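Long-range contacts in CaaX farnesyltransferase alpha subunit Ram2 (Aspergillus fumigatus, PDB 4L9P), which forms, with the beta subunit Ram1, a protein farnesyltransferase that probably attaches farnesyl groups to the cysteine of CaaX-ending proteins: residues L276-K280 / W309-Y314; E244-S248 / Y264-L269; G17-S21 / E55-Y59; P85-W91 / N122-H128. The protein carries 1 engineered substitution. All blocks are in the same frame, centred on the assembly; numbering follows the deposited sequence.

Contact 1. Residues L276-K280 / W309-Y314; sequences LSEWK and WLADVY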
# COMPACT_ATOMS: atom_id res chain seq x y z
N LEU A 276 -11.03 27.84 -3.92
CA LEU A 276 -12.22 27.11 -3.46
C LEU A 276 -13.47 28.02 -3.38
O LEU A 276 -14.59 27.57 -3.53
CB LEU A 276 -11.95 26.48 -2.10
CG LEU A 276 -10.84 25.43 -2.12
CD1 LEU A 276 -10.55 24.97 -0.69
CD2 LEU A 276 -11.13 24.21 -3.03
N SER A 277 -13.26 29.32 -3.19
CA SER A 277 -14.41 30.22 -3.08
C SER A 277 -15.28 30.28 -4.36
O SER A 277 -16.43 30.75 -4.31
CB SER A 277 -13.96 31.63 -2.63
OG SER A 277 -13.01 32.12 -3.56
N GLU A 278 -14.76 29.82 -5.51
CA GLU A 278 -15.62 29.69 -6.67
C GLU A 278 -16.85 28.86 -6.40
O GLU A 278 -17.84 29.00 -7.11
CB GLU A 278 -14.91 29.03 -7.85
CG GLU A 278 -13.92 29.91 -8.48
CD GLU A 278 -13.72 29.65 -9.97
OE1 GLU A 278 -14.30 28.68 -10.60
OE2 GLU A 278 -12.91 30.43 -10.48
N TRP A 279 -16.76 27.94 -5.44
CA TRP A 279 -17.90 27.09 -5.11
C TRP A 279 -18.57 27.42 -3.77
O TRP A 279 -19.27 26.60 -3.22
CB TRP A 279 -17.49 25.61 -5.09
CG TRP A 279 -17.43 24.99 -6.44
CD1 TRP A 279 -17.36 25.60 -7.70
CD2 TRP A 279 -17.52 23.60 -6.67
NE1 TRP A 279 -17.38 24.62 -8.68
CE2 TRP A 279 -17.48 23.39 -8.08
CE3 TRP A 279 -17.65 22.50 -5.82
CZ2 TRP A 279 -17.54 22.10 -8.64
CZ3 TRP A 279 -17.71 21.24 -6.35
CH2 TRP A 279 -17.70 21.04 -7.77
N LYS A 280 -18.38 28.64 -3.28
CA LYS A 280 -18.90 28.96 -1.96
C LYS A 280 -20.42 28.82 -1.93
O LYS A 280 -20.96 28.21 -1.04
CB LYS A 280 -18.45 30.36 -1.55
CG LYS A 280 -18.81 30.75 -0.12
CD LYS A 280 -18.36 32.17 0.17
CE LYS A 280 -18.91 32.63 1.49
NZ LYS A 280 -18.68 34.08 1.68
N TRP A 309 -15.68 21.98 2.72
CA TRP A 309 -15.38 22.98 1.69
C TRP A 309 -15.52 24.38 2.26
O TRP A 309 -14.63 25.24 2.08
CB TRP A 309 -16.34 22.80 0.52
CG TRP A 309 -15.92 23.51 -0.71
CD1 TRP A 309 -15.96 24.85 -0.95
CD2 TRP A 309 -15.38 22.91 -1.89
NE1 TRP A 309 -15.49 25.12 -2.22
CE2 TRP A 309 -15.11 23.93 -2.81
CE3 TRP A 309 -15.10 21.57 -2.25
CZ2 TRP A 309 -14.58 23.67 -4.08
CZ3 TRP A 309 -14.57 21.30 -3.51
CH2 TRP A 309 -14.32 22.35 -4.41
N LEU A 310 -16.64 24.61 2.96
CA LEU A 310 -16.85 25.93 3.60
C LEU A 310 -15.77 26.24 4.65
O LEU A 310 -15.34 27.39 4.75
CB LEU A 310 -18.26 26.01 4.20
CG LEU A 310 -19.33 26.03 3.11
CD1 LEU A 310 -20.74 25.84 3.66
CD2 LEU A 310 -19.23 27.26 2.16
N ALA A 311 -15.34 25.25 5.43
CA ALA A 311 -14.33 25.52 6.43
C ALA A 311 -13.10 26.05 5.73
O ALA A 311 -12.46 26.97 6.21
CB ALA A 311 -14.00 24.26 7.17
N ASP A 312 -12.72 25.40 4.61
CA ASP A 312 -11.53 25.85 3.89
C ASP A 312 -11.69 27.22 3.24
O ASP A 312 -10.73 28.03 3.27
CB ASP A 312 -11.09 24.82 2.84
CG ASP A 312 -10.55 23.55 3.46
OD1 ASP A 312 -10.12 23.55 4.64
OD2 ASP A 312 -10.53 22.53 2.76
N VAL A 313 -12.86 27.48 2.64
CA VAL A 313 -13.11 28.81 2.07
C VAL A 313 -12.96 29.91 3.13
O VAL A 313 -12.29 30.93 2.90
CB VAL A 313 -14.52 28.88 1.43
CG1 VAL A 313 -14.93 30.33 1.19
CG2 VAL A 313 -14.54 28.06 0.11
N TYR A 314 -13.56 29.70 4.30
CA TYR A 314 -13.54 30.75 5.34
C TYR A 314 -12.16 30.87 5.97
O TYR A 314 -11.74 31.96 6.39
CB TYR A 314 -14.59 30.45 6.40
CG TYR A 314 -15.99 30.74 5.91
CD1 TYR A 314 -16.35 32.04 5.52
CD2 TYR A 314 -16.95 29.75 5.86
CE1 TYR A 314 -17.65 32.31 5.06
CE2 TYR A 314 -18.23 30.01 5.39
CZ TYR A 314 -18.57 31.27 4.98
OH TYR A 314 -19.84 31.50 4.53

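Contact 2. Residues E244-S248 / Y264-L269; sequences ELQYS and YARGVL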
# COMPACT_ATOMS: atom_id res chain seq x y z
N GLU A 244 -15.56 20.99 -16.71
CA GLU A 244 -15.31 19.91 -15.74
C GLU A 244 -15.89 20.22 -14.37
O GLU A 244 -16.35 19.33 -13.67
CB GLU A 244 -13.80 19.68 -15.64
CG GLU A 244 -13.28 18.97 -16.89
CD GLU A 244 -13.86 17.58 -17.05
OE1 GLU A 244 -13.82 16.81 -16.06
OE2 GLU A 244 -14.34 17.23 -18.17
N LEU A 245 -15.85 21.50 -14.00
CA LEU A 245 -16.51 21.90 -12.76
C LEU A 245 -18.04 21.75 -12.84
O LEU A 245 -18.69 21.32 -11.86
CB LEU A 245 -16.08 23.32 -12.36
CG LEU A 245 -14.62 23.49 -12.00
CD1 LEU A 245 -14.33 24.96 -11.84
CD2 LEU A 245 -14.27 22.71 -10.69
N GLN A 246 -18.62 22.11 -13.99
CA GLN A 246 -20.05 21.93 -14.11
C GLN A 246 -20.42 20.46 -14.06
O GLN A 246 -21.43 20.07 -13.42
CB GLN A 246 -20.53 22.56 -15.45
CG GLN A 246 -22.01 22.45 -15.70
CD GLN A 246 -22.40 23.23 -16.96
OE1 GLN A 246 -22.32 22.70 -18.08
NE2 GLN A 246 -22.80 24.49 -16.79
N TYR A 247 -19.61 19.61 -14.72
CA TYR A 247 -19.86 18.18 -14.69
C TYR A 247 -19.84 17.66 -13.24
O TYR A 247 -20.72 16.88 -12.77
CB TYR A 247 -18.82 17.44 -15.53
CG TYR A 247 -18.96 15.93 -15.48
CD1 TYR A 247 -19.84 15.26 -16.34
CD2 TYR A 247 -18.17 15.17 -14.61
CE1 TYR A 247 -19.96 13.89 -16.32
CE2 TYR A 247 -18.29 13.81 -14.54
CZ TYR A 247 -19.18 13.17 -15.39
OH TYR A 247 -19.25 11.81 -15.35
N SER A 248 -18.84 18.09 -12.51
CA SER A 248 -18.70 17.70 -11.09
C SER A 248 -19.92 18.11 -10.27
O SER A 248 -20.39 17.29 -9.46
CB SER A 248 -17.43 18.31 -10.50
OG SER A 248 -16.31 17.84 -11.22
N TYR A 264 -12.42 15.48 -6.77
CA TYR A 264 -12.05 15.78 -8.16
C TYR A 264 -12.12 17.30 -8.38
O TYR A 264 -11.18 17.91 -8.93
CB TYR A 264 -13.01 15.03 -9.08
CG TYR A 264 -12.74 15.25 -10.53
CD1 TYR A 264 -11.69 14.54 -11.15
CD2 TYR A 264 -13.48 16.16 -11.29
CE1 TYR A 264 -11.41 14.75 -12.49
CE2 TYR A 264 -13.21 16.39 -12.66
CZ TYR A 264 -12.17 15.68 -13.24
OH TYR A 264 -11.85 15.87 -14.58
N ALA A 265 -13.18 17.94 -7.90
CA ALA A 265 -13.29 19.40 -8.09
C ALA A 265 -12.19 20.17 -7.38
O ALA A 265 -11.66 21.14 -7.94
CB ALA A 265 -14.67 19.92 -7.60
N ARG A 266 -11.82 19.74 -6.18
CA ARG A 266 -10.64 20.36 -5.54
C ARG A 266 -9.42 20.22 -6.44
O ARG A 266 -8.63 21.15 -6.57
CB ARG A 266 -10.36 19.75 -4.18
CG ARG A 266 -11.40 20.11 -3.14
CD ARG A 266 -11.20 19.36 -1.88
NE ARG A 266 -12.05 19.79 -0.76
CZ ARG A 266 -11.71 20.70 0.17
NH1 ARG A 266 -10.57 21.35 0.10
NH2 ARG A 266 -12.55 20.94 1.17
N GLY A 267 -9.23 19.05 -7.03
CA GLY A 267 -8.09 18.86 -7.90
C GLY A 267 -8.18 19.73 -9.13
O GLY A 267 -7.16 20.29 -9.59
N VAL A 268 -9.37 19.88 -9.70
CA VAL A 268 -9.50 20.77 -10.87
C VAL A 268 -9.18 22.21 -10.53
O VAL A 268 -8.45 22.89 -11.27
CB VAL A 268 -10.92 20.70 -11.43
CG1 VAL A 268 -11.11 21.75 -12.57
CG2 VAL A 268 -11.21 19.26 -11.93
N LEU A 269 -9.69 22.68 -9.38
CA LEU A 269 -9.42 24.09 -8.97
C LEU A 269 -7.93 24.29 -8.72
O LEU A 269 -7.36 25.29 -9.11
CB LEU A 269 -10.28 24.51 -7.78
CG LEU A 269 -11.78 24.55 -8.10
CD1 LEU A 269 -12.62 24.61 -6.81
CD2 LEU A 269 -12.11 25.77 -8.96

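Contact 3. Residues G17-S21 / E55-Y59; sequences GKYSS and EATSY. With EDO (1,2-ethanediol), chain G.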
# COMPACT_ATOMS: atom_id res chain seq x y z
N GLY A 17 4.31 -39.83 -15.26
CA GLY A 17 4.43 -38.36 -15.23
C GLY A 17 4.51 -37.74 -16.62
O GLY A 17 5.28 -38.22 -17.45
N LYS A 18 3.75 -36.67 -16.89
CA LYS A 18 3.54 -36.21 -18.27
C LYS A 18 4.78 -35.77 -19.02
O LYS A 18 4.98 -36.14 -20.17
CB LYS A 18 2.49 -35.11 -18.38
CG LYS A 18 1.13 -35.45 -17.83
CD LYS A 18 0.40 -34.17 -17.44
CE LYS A 18 -0.54 -34.40 -16.25
NZ LYS A 18 -1.18 -33.11 -15.84
N TYR A 19 5.62 -34.96 -18.40
CA TYR A 19 6.85 -34.51 -19.02
C TYR A 19 7.87 -35.61 -19.11
O TYR A 19 8.49 -35.79 -20.18
CB TYR A 19 7.43 -33.29 -18.26
CG TYR A 19 6.52 -32.09 -18.40
CD1 TYR A 19 6.62 -31.28 -19.53
CD2 TYR A 19 5.52 -31.80 -17.47
CE1 TYR A 19 5.78 -30.22 -19.74
CE2 TYR A 19 4.68 -30.69 -17.66
CZ TYR A 19 4.82 -29.91 -18.80
OH TYR A 19 4.01 -28.82 -19.07
N SER A 20 8.03 -36.38 -18.05
CA SER A 20 9.09 -37.39 -18.10
C SER A 20 8.81 -38.53 -19.07
O SER A 20 9.73 -39.19 -19.50
CB SER A 20 9.36 -37.96 -16.73
OG SER A 20 8.13 -38.39 -16.19
N SER A 21 7.54 -38.75 -19.41
CA SER A 21 7.24 -39.81 -20.36
C SER A 21 7.18 -39.31 -21.81
O SER A 21 7.10 -40.11 -22.73
CB SER A 21 5.94 -40.50 -19.95
OG SER A 21 4.83 -39.65 -20.15
N GLU A 55 6.50 -31.87 -10.94
CA GLU A 55 7.18 -32.29 -12.16
C GLU A 55 7.36 -31.10 -13.11
O GLU A 55 8.48 -30.84 -13.60
CB GLU A 55 6.42 -33.41 -12.88
CG GLU A 55 7.25 -33.83 -14.09
CD GLU A 55 6.61 -34.84 -14.98
OE1 GLU A 55 5.46 -34.66 -15.45
OE2 GLU A 55 7.30 -35.82 -15.25
N ALA A 56 6.28 -30.34 -13.34
CA ALA A 56 6.35 -29.22 -14.29
C ALA A 56 7.43 -28.23 -13.85
O ALA A 56 8.24 -27.73 -14.66
CB ALA A 56 4.96 -28.54 -14.44
N THR A 57 7.42 -27.87 -12.58
CA THR A 57 8.41 -26.90 -12.11
C THR A 57 9.85 -27.39 -12.12
O THR A 57 10.76 -26.59 -12.28
CB THR A 57 8.03 -26.34 -10.69
OG1 THR A 57 7.88 -27.44 -9.77
CG2 THR A 57 6.73 -25.50 -10.74
N SER A 58 10.06 -28.72 -11.95
CA SER A 58 11.40 -29.27 -12.08
C SER A 58 11.91 -29.17 -13.54
O SER A 58 13.09 -28.87 -13.79
CB SER A 58 11.43 -30.71 -11.54
OG SER A 58 11.02 -30.74 -10.16
N TYR A 59 11.02 -29.34 -14.51
CA TYR A 59 11.39 -29.09 -15.92
C TYR A 59 11.60 -27.59 -16.16
O TYR A 59 12.48 -27.20 -16.92
CB TYR A 59 10.33 -29.68 -16.90
CG TYR A 59 10.60 -31.15 -17.14
CD1 TYR A 59 10.10 -32.12 -16.29
CD2 TYR A 59 11.48 -31.53 -18.12
CE1 TYR A 59 10.41 -33.50 -16.48
CE2 TYR A 59 11.81 -32.88 -18.29
CZ TYR A 59 11.25 -33.82 -17.48
OH TYR A 59 11.54 -35.17 -17.65
C1 EDO G . 8.16 -26.48 -6.65
O1 EDO G . 9.30 -26.56 -7.49
C2 EDO G . 8.10 -25.14 -5.96
O2 EDO G . 8.14 -24.05 -6.90

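Contact 4. Residues P85-W91 / N122-H128; sequences PAHYTVW and NYQIWHH. With EDO (1,2-ethanediol), chain F.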
# COMPACT_ATOMS: atom_id res chain seq x y z
N PRO A 85 -1.18 -19.14 -11.50
CA PRO A 85 -0.97 -17.92 -12.28
C PRO A 85 -0.24 -16.85 -11.44
O PRO A 85 0.11 -15.82 -12.00
CB PRO A 85 -2.40 -17.44 -12.60
CG PRO A 85 -3.21 -17.97 -11.51
CD PRO A 85 -2.61 -19.35 -11.18
N ALA A 86 0.00 -17.09 -10.17
CA ALA A 86 0.79 -16.15 -9.36
C ALA A 86 2.27 -16.52 -9.27
O ALA A 86 3.00 -16.08 -8.38
CB ALA A 86 0.16 -16.03 -7.95
N HIS A 87 2.76 -17.34 -10.21
CA HIS A 87 4.19 -17.68 -10.24
C HIS A 87 4.88 -16.61 -11.06
O HIS A 87 4.89 -16.67 -12.30
CB HIS A 87 4.28 -19.07 -10.90
CG HIS A 87 5.62 -19.72 -10.81
ND1 HIS A 87 6.76 -19.21 -11.41
CD2 HIS A 87 5.97 -20.93 -10.29
CE1 HIS A 87 7.76 -20.05 -11.19
NE2 HIS A 87 7.32 -21.09 -10.49
N TYR A 88 5.44 -15.59 -10.42
CA TYR A 88 5.92 -14.41 -11.18
C TYR A 88 7.07 -14.82 -12.12
O TYR A 88 7.22 -14.22 -13.21
CB TYR A 88 6.34 -13.25 -10.23
CG TYR A 88 7.42 -13.61 -9.24
CD1 TYR A 88 8.77 -13.49 -9.60
CD2 TYR A 88 7.10 -14.16 -8.00
CE1 TYR A 88 9.78 -13.82 -8.75
CE2 TYR A 88 8.10 -14.54 -7.13
CZ TYR A 88 9.46 -14.38 -7.52
OH TYR A 88 10.45 -14.82 -6.66
N THR A 89 7.92 -15.74 -11.68
CA THR A 89 9.08 -16.11 -12.52
C THR A 89 8.63 -16.68 -13.89
O THR A 89 9.17 -16.33 -14.93
CB THR A 89 9.92 -17.17 -11.83
OG1 THR A 89 10.39 -16.64 -10.57
CG2 THR A 89 11.15 -17.58 -12.67
N VAL A 90 7.60 -17.53 -13.88
CA VAL A 90 7.25 -18.20 -15.15
C VAL A 90 6.70 -17.20 -16.16
O VAL A 90 6.91 -17.33 -17.37
CB VAL A 90 6.28 -19.36 -14.91
CG1 VAL A 90 4.88 -18.91 -14.63
CG2 VAL A 90 6.23 -20.28 -16.16
N TRP A 91 6.02 -16.13 -15.70
CA TRP A 91 5.53 -15.13 -16.66
C TRP A 91 6.68 -14.36 -17.30
O TRP A 91 6.65 -14.05 -18.50
CB TRP A 91 4.65 -14.09 -15.89
CG TRP A 91 3.31 -14.57 -15.55
CD1 TRP A 91 2.86 -15.10 -14.33
CD2 TRP A 91 2.20 -14.59 -16.42
NE1 TRP A 91 1.52 -15.43 -14.43
CE2 TRP A 91 1.09 -15.13 -15.70
CE3 TRP A 91 2.02 -14.25 -17.76
CZ2 TRP A 91 -0.17 -15.24 -16.27
CZ3 TRP A 91 0.75 -14.37 -18.32
CH2 TRP A 91 -0.33 -14.85 -17.58
N ASN A 122 -4.24 -9.79 -9.73
CA ASN A 122 -3.01 -10.47 -10.10
C ASN A 122 -2.09 -9.48 -10.78
O ASN A 122 -2.44 -8.86 -11.78
CB ASN A 122 -3.42 -11.69 -10.95
CG ASN A 122 -2.24 -12.52 -11.42
OD1 ASN A 122 -1.34 -11.98 -12.07
ND2 ASN A 122 -2.36 -13.90 -11.29
N TYR A 123 -0.93 -9.27 -10.19
CA TYR A 123 0.05 -8.36 -10.79
C TYR A 123 0.62 -8.83 -12.12
O TYR A 123 0.87 -8.01 -13.02
CB TYR A 123 1.22 -8.17 -9.84
CG TYR A 123 0.99 -7.14 -8.74
CD1 TYR A 123 0.47 -7.54 -7.51
CD2 TYR A 123 1.27 -5.77 -8.96
CE1 TYR A 123 0.33 -6.61 -6.46
CE2 TYR A 123 1.07 -4.87 -7.88
CZ TYR A 123 0.59 -5.33 -6.67
OH TYR A 123 0.41 -4.44 -5.60
N GLN A 124 0.79 -10.15 -12.27
CA GLN A 124 1.57 -10.69 -13.36
C GLN A 124 0.78 -10.56 -14.64
O GLN A 124 1.34 -10.16 -15.66
CB GLN A 124 1.83 -12.18 -13.09
CG GLN A 124 2.93 -12.44 -12.02
CD GLN A 124 2.47 -12.06 -10.65
OE1 GLN A 124 1.42 -12.51 -10.19
NE2 GLN A 124 3.27 -11.22 -9.98
N ILE A 125 -0.52 -10.89 -14.60
CA ILE A 125 -1.25 -10.93 -15.87
C ILE A 125 -1.30 -9.54 -16.52
O ILE A 125 -1.22 -9.36 -17.75
CB ILE A 125 -2.72 -11.40 -15.56
CG1 ILE A 125 -2.71 -12.91 -15.33
CG2 ILE A 125 -3.76 -10.97 -16.61
CD1 ILE A 125 -4.05 -13.36 -14.63
N TRP A 126 -1.41 -8.51 -15.69
CA TRP A 126 -1.53 -7.14 -16.18
C TRP A 126 -0.19 -6.50 -16.46
O TRP A 126 -0.09 -5.70 -17.39
CB TRP A 126 -2.45 -6.30 -15.25
CG TRP A 126 -3.83 -6.89 -15.38
CD1 TRP A 126 -4.44 -7.86 -14.60
CD2 TRP A 126 -4.72 -6.64 -16.46
NE1 TRP A 126 -5.63 -8.26 -15.18
CE2 TRP A 126 -5.83 -7.51 -16.33
CE3 TRP A 126 -4.68 -5.77 -17.56
CZ2 TRP A 126 -6.89 -7.52 -17.25
CZ3 TRP A 126 -5.71 -5.77 -18.46
CH2 TRP A 126 -6.83 -6.65 -18.30
N HIS A 127 0.85 -6.89 -15.72
CA HIS A 127 2.21 -6.52 -16.11
C HIS A 127 2.57 -7.18 -17.47
O HIS A 127 3.10 -6.52 -18.37
CB HIS A 127 3.25 -6.86 -15.05
CG HIS A 127 4.61 -6.47 -15.50
ND1 HIS A 127 4.96 -5.16 -15.72
CD2 HIS A 127 5.70 -7.22 -15.84
CE1 HIS A 127 6.21 -5.10 -16.17
NE2 HIS A 127 6.68 -6.34 -16.25
N HIS A 128 2.23 -8.47 -17.65
CA HIS A 128 2.57 -9.18 -18.89
C HIS A 128 1.87 -8.48 -20.04
O HIS A 128 2.45 -8.32 -21.13
CB HIS A 128 2.08 -10.62 -18.77
CG HIS A 128 2.52 -11.50 -19.89
ND1 HIS A 128 3.83 -11.88 -20.06
CD2 HIS A 128 1.78 -12.14 -20.83
CE1 HIS A 128 3.90 -12.71 -21.11
NE2 HIS A 128 2.67 -12.88 -21.60
C1 EDO F . 10.67 -22.86 -11.01
O1 EDO F . 10.51 -21.42 -11.08
C2 EDO F . 10.30 -23.29 -9.59
O2 EDO F . 8.88 -23.22 -9.40
O HOH W 1 5.73 -10.70 -18.17

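Contact 1. Residues L276-K280 / W309-Y314
Trp309 lies between two side chains of residues 276-280. CD2 of Leu276 covers one face of the Trp309 six-membered ring, with CD2 3.6 Å from Trp309 CZ2, a CH-pi contact. Trp279 covers the opposite face. The two six-membered rings form an offset stack, with centroids 4.9 Å apart and planes at 21°. Trp309 reaches in because its CG is anti to the backbone N (chi1 -165°). Its NE1 then gives a hydrogen bond to Leu276 O, 2.9 Å long and fairly straight at 158°. Leu276 O lies near the plane of the indole, while NE1 comes from above the carbonyl plane. Trp279 N uses the same oxygen from the other face of that plane. Val313 CG2 fills in beside Leu276 CB at 3.8 Å. Leu276 CD1 rests on CB of Asp312, whose carboxylate makes salt bridges to Arg266 and Arg349. This is the tight part.

The other end is looser and partly exposed. Lys280 runs out extended across Val313 and Tyr314. Its CD is 4.0 Å from Val313 CG1, and its CE is 3.4 Å from Tyr314 OH. These are contacts of the aliphatic chain.

The turn before helix 280-284 is thus held to helix 304-317 by a shared carbonyl and a layered indole. Glu317 also takes the N-H groups of Leu276 and Ser277. The bond at NE1 helps to fix the indole's rotation and satisfies a buried polar N-H.

Contact 2. Residues E244-S248 / Y264-L269
Tyr264 reaches across to Glu244 and meets its carboxylate at a steep angle, the ring and carboxylate planes being 75° apart. Tyr264 OH donates to Glu244 OE1 over a short 2.6 Å and comes from above the carboxylate plane. Glu244 is bent at chi2 (-64°), which turns its carboxylate to the phenol. Arg203 and Arg207 form salt bridges to OE1 and OE2. The buried acid therefore has positive partners as well as the phenol, which probably favours its charged form.

Ser248 OG lies at the edge of the Tyr264 ring, in its plane, 3.3 Å from CD2. Its hydrogen bond goes back to Glu244 O at 2.9 Å, one turn earlier. Ser248 N bonds the same oxygen.

Leu245 makes the apolar half. It lies alongside Val268, the two side chains running opposite ways, with Leu245 CD2 3.8 Å from Val268 CG1. Leu269 crosses it at about a right angle, and Leu245 CD1 is 3.7 Å from Leu269 CD2. The small Ala265 sits opposite Leu245, where the backbones come nearest, with CA atoms 6.2 Å apart.

The axes of the two short segments pass 9.9 Å apart, their directions 165° apart. Helices 238-254 and 259-272 make an antiparallel helical hairpin, the building unit of the right-handed alpha-alpha superhelix of prenyltransferase alpha subunits.

Contact 3. Residues G17-S21 / E55-Y59
The backbone turn at Gly17-Ser21, a weakly bonded helical turn closed by Ser21 N to Gly17 O, points the N-H groups of Tyr19 and Ser20 at the side chain of Glu55 on helix 51-65. Glu55 is fully extended, with CG anti to the backbone N (chi1 -177°), which carries the carboxylate to the backbone of Tyr19 and Ser20. Its two carboxylate oxygens divide the work. OE1 accepts from Tyr19 N at 3.0 Å, and OE2 accepts from Ser20 N at 2.9 Å. Both donors stand 48° out of the carboxylate plane. Ser20 OG also lies 2.9 Å from Glu55 OE2, but its proton could go to Gly17 O instead.

Tyr19 is the main apolar piece. Its CB sits over one face of the Tyr59 ring, 3.5 Å from Tyr59 CE1, as a CH-pi contact. The two ring planes are near parallel (30°) but displaced, with centroids 5.7 Å apart, and the rings barely overlap. The Tyr19 ring reaches Ala56, with CE2 3.9 Å from Ala56 CB, and its edge faces Glu55 OE1. Beyond this, Tyr19 OH is hydrogen-bonded to Asp79. Trp25 meets the Tyr19 ring edge-to-face and also packs against Tyr59. The polar bonds lie on the more exposed side, while Tyr19 also packs on Leu76 of helix 71-83.

The contact joins the N-terminal end of the modelled chain to helix 51-65. The carboxylate accepts two backbone N-H groups of the turn. Its negative charge probably suits the partial positive charge of those groups.

Contact 4. Residues P85-W91 / N122-H128
Trp91 has the most surface buried here, and Gln124 lies across one face of its indole. The two side chains cross at about a right angle. Gln124 CB sits over the five-membered ring, 3.3 Å from Trp91 CD1, in a CH-pi contact. Further out on the indole, Trp91 CZ2 touches Ile125 CG1 at 3.6 Å. The indole edge is held too: Trp91 NE1 donates to Pro85 O at 2.8 Å, with the oxygen near the ring plane.

Gln124 and Asn122 each have two conformers, and what follows holds for the one described. Gln124 bends at chi2 (70°), which turns its amide back past Tyr88. Its CG is 3.7 Å from Tyr88 CA. NE2 is hydrogen-bonded to the backbone of the bound peptide, so this residue belongs to the substrate site as well as to the contact. The two segments start helices 88-100 and 123-133, in successive alpha-subunit repeats of the TPR clan. Each helix is capped by the residue before it. His87 ND1 accepts from Val90 N, and Asn122 OD1 accepts from Ile125 N. Asn122 ND2 also reaches Pro85 O in a weak bond of 3.2 Å. Pro85 O thus has one good donor, Trp91 NE1, and one weak one.

His128 takes the far end of the indole. Trp91 CE3 lies over one face of the His128 ring, 3.5 Å from His128 CG, with the ring planes oblique at 59°. His128 NE2 bonds to Glu108, and a water lies 2.9 Å from His128 ND1. Tyr88 OH and Thr89 OG1 are hydrogen-bonded to Met197 of the beta subunit Ram1.

The four contacts run along the helical superstructure, with contact 3 near its N-terminal end and contact 1 toward the other. Contacts 1 and 2 touch, their centres 13 Å apart. The salt bridge from Asp312 OD2 to Arg266 NH1 ties them over 2.9 Å. Trp279 CH2 packs on Ala265 CB at 3.2 Å, and Trp309 packs on Leu269 and Arg266. Contacts 3 and 4 are 21 Å apart between centres and about 4 Å at their nearest atoms, without touching. Contacts 1 and 3 lie about 67 Å apart between centres. Contact 4 is the one beside the active site: besides Gln124 at the peptide, Tyr123 touches the bound farnesyl diphosphate analogue, and the Asn122 side chain is about 9 Å from it.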